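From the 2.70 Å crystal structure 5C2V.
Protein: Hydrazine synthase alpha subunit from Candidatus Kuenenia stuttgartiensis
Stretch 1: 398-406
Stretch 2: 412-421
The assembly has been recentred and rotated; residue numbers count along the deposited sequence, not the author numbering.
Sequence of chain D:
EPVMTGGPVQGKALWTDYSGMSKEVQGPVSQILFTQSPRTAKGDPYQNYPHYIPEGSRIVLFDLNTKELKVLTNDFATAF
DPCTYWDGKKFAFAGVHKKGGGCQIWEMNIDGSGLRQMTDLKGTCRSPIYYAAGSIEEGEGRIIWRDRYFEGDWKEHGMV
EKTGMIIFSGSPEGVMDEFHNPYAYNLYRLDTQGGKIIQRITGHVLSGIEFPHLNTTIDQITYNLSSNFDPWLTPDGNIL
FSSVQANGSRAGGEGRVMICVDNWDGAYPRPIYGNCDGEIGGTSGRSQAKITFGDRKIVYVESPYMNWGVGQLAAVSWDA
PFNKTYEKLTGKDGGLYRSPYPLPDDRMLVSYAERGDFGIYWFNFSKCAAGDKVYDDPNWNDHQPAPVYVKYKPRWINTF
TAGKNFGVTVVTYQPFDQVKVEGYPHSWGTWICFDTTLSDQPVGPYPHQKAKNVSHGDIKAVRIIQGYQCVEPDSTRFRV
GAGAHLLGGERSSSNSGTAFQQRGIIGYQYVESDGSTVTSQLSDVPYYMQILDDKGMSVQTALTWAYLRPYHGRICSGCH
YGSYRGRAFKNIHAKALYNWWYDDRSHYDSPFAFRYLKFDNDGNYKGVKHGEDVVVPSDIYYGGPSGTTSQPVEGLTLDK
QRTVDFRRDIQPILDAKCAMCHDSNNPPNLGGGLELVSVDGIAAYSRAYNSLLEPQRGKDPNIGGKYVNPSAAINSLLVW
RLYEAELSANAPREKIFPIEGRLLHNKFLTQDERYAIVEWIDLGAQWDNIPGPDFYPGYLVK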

# COMPACT_ATOMS: atom_id res chain seq x y z
N ASN D 398 26.46 9.51 -29.61
CA ASN D 398 26.04 9.73 -30.99
C ASN D 398 24.52 9.74 -31.15
O ASN D 398 23.84 8.82 -30.70
CB ASN D 398 26.65 8.66 -31.89
CG ASN D 398 28.16 8.74 -31.96
OD1 ASN D 398 28.71 9.47 -32.79
ND2 ASN D 398 28.84 8.00 -31.10
N THR D 399 24.01 10.77 -31.80
CA THR D 399 22.58 10.89 -32.06
C THR D 399 22.23 10.51 -33.49
O THR D 399 22.87 10.96 -34.44
CB THR D 399 22.06 12.31 -31.77
OG1 THR D 399 20.74 12.45 -32.30
CG2 THR D 399 22.97 13.35 -32.40
N PHE D 400 21.21 9.67 -33.64
CA PHE D 400 20.74 9.26 -34.95
C PHE D 400 19.53 10.06 -35.43
O PHE D 400 18.92 9.73 -36.45
CB PHE D 400 20.45 7.76 -34.96
CG PHE D 400 21.69 6.91 -35.00
CD1 PHE D 400 22.38 6.61 -33.83
CD2 PHE D 400 22.18 6.45 -36.20
CE1 PHE D 400 23.53 5.85 -33.88
CE2 PHE D 400 23.33 5.68 -36.25
CZ PHE D 400 24.01 5.38 -35.09
N THR D 401 19.16 11.09 -34.68
CA THR D 401 18.11 12.00 -35.12
C THR D 401 18.57 13.46 -35.17
O THR D 401 19.29 13.93 -34.29
CB THR D 401 16.85 11.90 -34.22
OG1 THR D 401 15.90 12.90 -34.61
CG2 THR D 401 17.22 12.11 -32.75
N ALA D 402 18.14 14.15 -36.22
CA ALA D 402 18.43 15.57 -36.40
C ALA D 402 17.32 16.42 -35.78
O ALA D 402 17.25 17.63 -36.01
CB ALA D 402 18.61 15.90 -37.87
N GLY D 403 16.44 15.78 -35.02
CA GLY D 403 15.27 16.42 -34.47
C GLY D 403 13.99 16.16 -35.25
O GLY D 403 13.88 15.13 -35.91
N LYS D 404 13.04 17.08 -35.15
CA LYS D 404 11.68 16.87 -35.65
C LYS D 404 11.64 16.41 -37.10
O LYS D 404 12.23 17.03 -37.98
CB LYS D 404 10.87 18.16 -35.49
CG LYS D 404 9.71 18.31 -36.47
CD LYS D 404 9.24 19.76 -36.52
CE LYS D 404 8.19 19.96 -37.61
NZ LYS D 404 7.81 21.40 -37.75
N ASN D 405 10.97 15.28 -37.32
CA ASN D 405 10.78 14.68 -38.65
C ASN D 405 12.08 14.18 -39.28
O ASN D 405 12.07 13.61 -40.37
CB ASN D 405 10.10 15.67 -39.59
CG ASN D 405 8.71 16.05 -39.13
OD1 ASN D 405 8.29 17.20 -39.25
ND2 ASN D 405 7.98 15.08 -38.58
N PHE D 406 13.20 14.39 -38.59
CA PHE D 406 14.52 14.11 -39.15
C PHE D 406 15.19 12.87 -38.55
O PHE D 406 15.50 12.83 -37.36
CB PHE D 406 15.43 15.32 -38.96
CG PHE D 406 15.57 16.17 -40.19
CD1 PHE D 406 16.59 15.94 -41.09
CD2 PHE D 406 14.68 17.20 -40.43
CE1 PHE D 406 16.72 16.72 -42.22
CE2 PHE D 406 14.81 17.99 -41.55
CZ PHE D 406 15.83 17.75 -42.45
N THR D 412 24.81 5.05 -44.40
CA THR D 412 25.71 6.11 -44.83
C THR D 412 25.79 7.29 -43.86
O THR D 412 26.56 8.22 -44.07
CB THR D 412 25.31 6.65 -46.22
OG1 THR D 412 24.01 7.24 -46.14
CG2 THR D 412 25.28 5.52 -47.24
N TYR D 413 24.98 7.24 -42.81
CA TYR D 413 24.84 8.33 -41.84
C TYR D 413 24.52 9.66 -42.54
O TYR D 413 25.28 10.62 -42.46
CB TYR D 413 26.10 8.48 -40.99
CG TYR D 413 25.90 9.24 -39.70
CD1 TYR D 413 25.33 8.62 -38.59
CD2 TYR D 413 26.28 10.57 -39.58
CE1 TYR D 413 25.14 9.31 -37.41
CE2 TYR D 413 26.10 11.26 -38.40
CZ TYR D 413 25.53 10.63 -37.32
OH TYR D 413 25.34 11.32 -36.14
N GLN D 414 23.39 9.69 -43.24
CA GLN D 414 22.91 10.90 -43.90
C GLN D 414 21.53 11.33 -43.38
O GLN D 414 20.57 10.58 -43.49
CB GLN D 414 22.85 10.70 -45.41
CG GLN D 414 24.22 10.52 -46.05
CD GLN D 414 24.15 10.28 -47.54
OE1 GLN D 414 24.04 9.15 -48.00
NE2 GLN D 414 24.22 11.36 -48.32
N PRO D 415 21.45 12.53 -42.79
CA PRO D 415 20.18 13.09 -42.30
C PRO D 415 19.10 13.11 -43.38
O PRO D 415 19.41 13.36 -44.55
CB PRO D 415 20.56 14.51 -41.88
CG PRO D 415 22.01 14.44 -41.57
CD PRO D 415 22.58 13.44 -42.53
N PHE D 416 17.86 12.84 -42.99
CA PHE D 416 16.74 12.86 -43.93
C PHE D 416 15.44 13.29 -43.26
O PHE D 416 15.18 12.94 -42.10
CB PHE D 416 16.57 11.48 -44.58
CG PHE D 416 16.33 10.36 -43.60
CD1 PHE D 416 17.40 9.69 -43.02
CD2 PHE D 416 15.04 9.98 -43.27
CE1 PHE D 416 17.18 8.66 -42.13
CE2 PHE D 416 14.82 8.95 -42.37
CZ PHE D 416 15.89 8.29 -41.80
N ASP D 417 14.63 14.04 -44.00
CA ASP D 417 13.33 14.48 -43.52
C ASP D 417 12.25 13.53 -44.03
O ASP D 417 12.03 13.41 -45.23
CB ASP D 417 13.04 15.91 -43.99
CG ASP D 417 11.77 16.48 -43.38
OD1 ASP D 417 10.67 16.10 -43.82
OD2 ASP D 417 11.88 17.32 -42.46
N GLN D 418 11.58 12.85 -43.10
CA GLN D 418 10.60 11.83 -43.47
C GLN D 418 9.32 12.43 -44.05
O GLN D 418 8.63 11.79 -44.84
CB GLN D 418 10.26 10.97 -42.25
CG GLN D 418 11.46 10.31 -41.60
CD GLN D 418 11.08 9.41 -40.44
OE1 GLN D 418 11.15 9.80 -39.28
NE2 GLN D 418 10.68 8.19 -40.76
N VAL D 419 9.01 13.67 -43.67
CA VAL D 419 7.75 14.29 -44.06
C VAL D 419 7.87 15.16 -45.31
O VAL D 419 7.29 14.85 -46.34
CB VAL D 419 7.18 15.15 -42.91
CG1 VAL D 419 5.86 15.77 -43.33
CG2 VAL D 419 7.00 14.31 -41.66
N LYS D 420 8.63 16.24 -45.20
CA LYS D 420 8.74 17.22 -46.28
C LYS D 420 9.38 16.64 -47.53
O LYS D 420 9.00 16.98 -48.65
CB LYS D 420 9.54 18.44 -45.81
CG LYS D 420 9.00 19.08 -44.54
CD LYS D 420 9.80 20.32 -44.17
CE LYS D 420 9.35 20.88 -42.83
NZ LYS D 420 9.61 19.93 -41.71
N VAL D 421 10.35 15.75 -47.34
CA VAL D 421 11.08 15.17 -48.47
C VAL D 421 10.48 13.85 -48.93
O VAL D 421 9.98 13.74 -50.05
CB VAL D 421 12.56 14.94 -48.12
CG1 VAL D 421 13.30 14.33 -49.29
CG2 VAL D 421 13.22 16.25 -47.70
O HOH W 1 26.40 11.19 -33.97

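N405, F406 and Y413 cover the most surface in this contact, which buries 530 Å² summed over both stretches. N405 sits in the type II turn from G403 to F406, closed by the backbone hydrogen bond from F406 N to G403 O (2.9 Å). Its carbonyl points across the gap and accepts a nearly straight hydrogen bond from Q418 N (N405 O to Q418 N 2.9 Å, 174° at the hydrogen), the one direct hydrogen bond assigned between the stretches. Its side chain packs against V419, with N405 ND2 3.3 Å from V419 CG2.

Next along, F406 pairs with D417 as an antiparallel, non-hydrogen-bonded bridge, CA to CA 4.5 Å. CA-H...O contacts run both ways: F406 CA lies 3.2 Å from F416 O, and D417 CA 3.5 Å from N405 O. Both side chains occupy the same sheet face, so D417 CB rests over the F406 ring, 3.9 Å from its centroid, while P415 CB meets the ring edge. D417 is held by the loop that follows it: OD1 accepts a very short hydrogen bond from K420 N (2.5 Å), and OD2 forms a salt bridge with K420 NZ (3.5 Å).

At the far end, Y413 turns its ring edge toward the face of F400, planes at 77°. Y413 OH lies 3.0 Å from T399 O and 2.4 Å from a water.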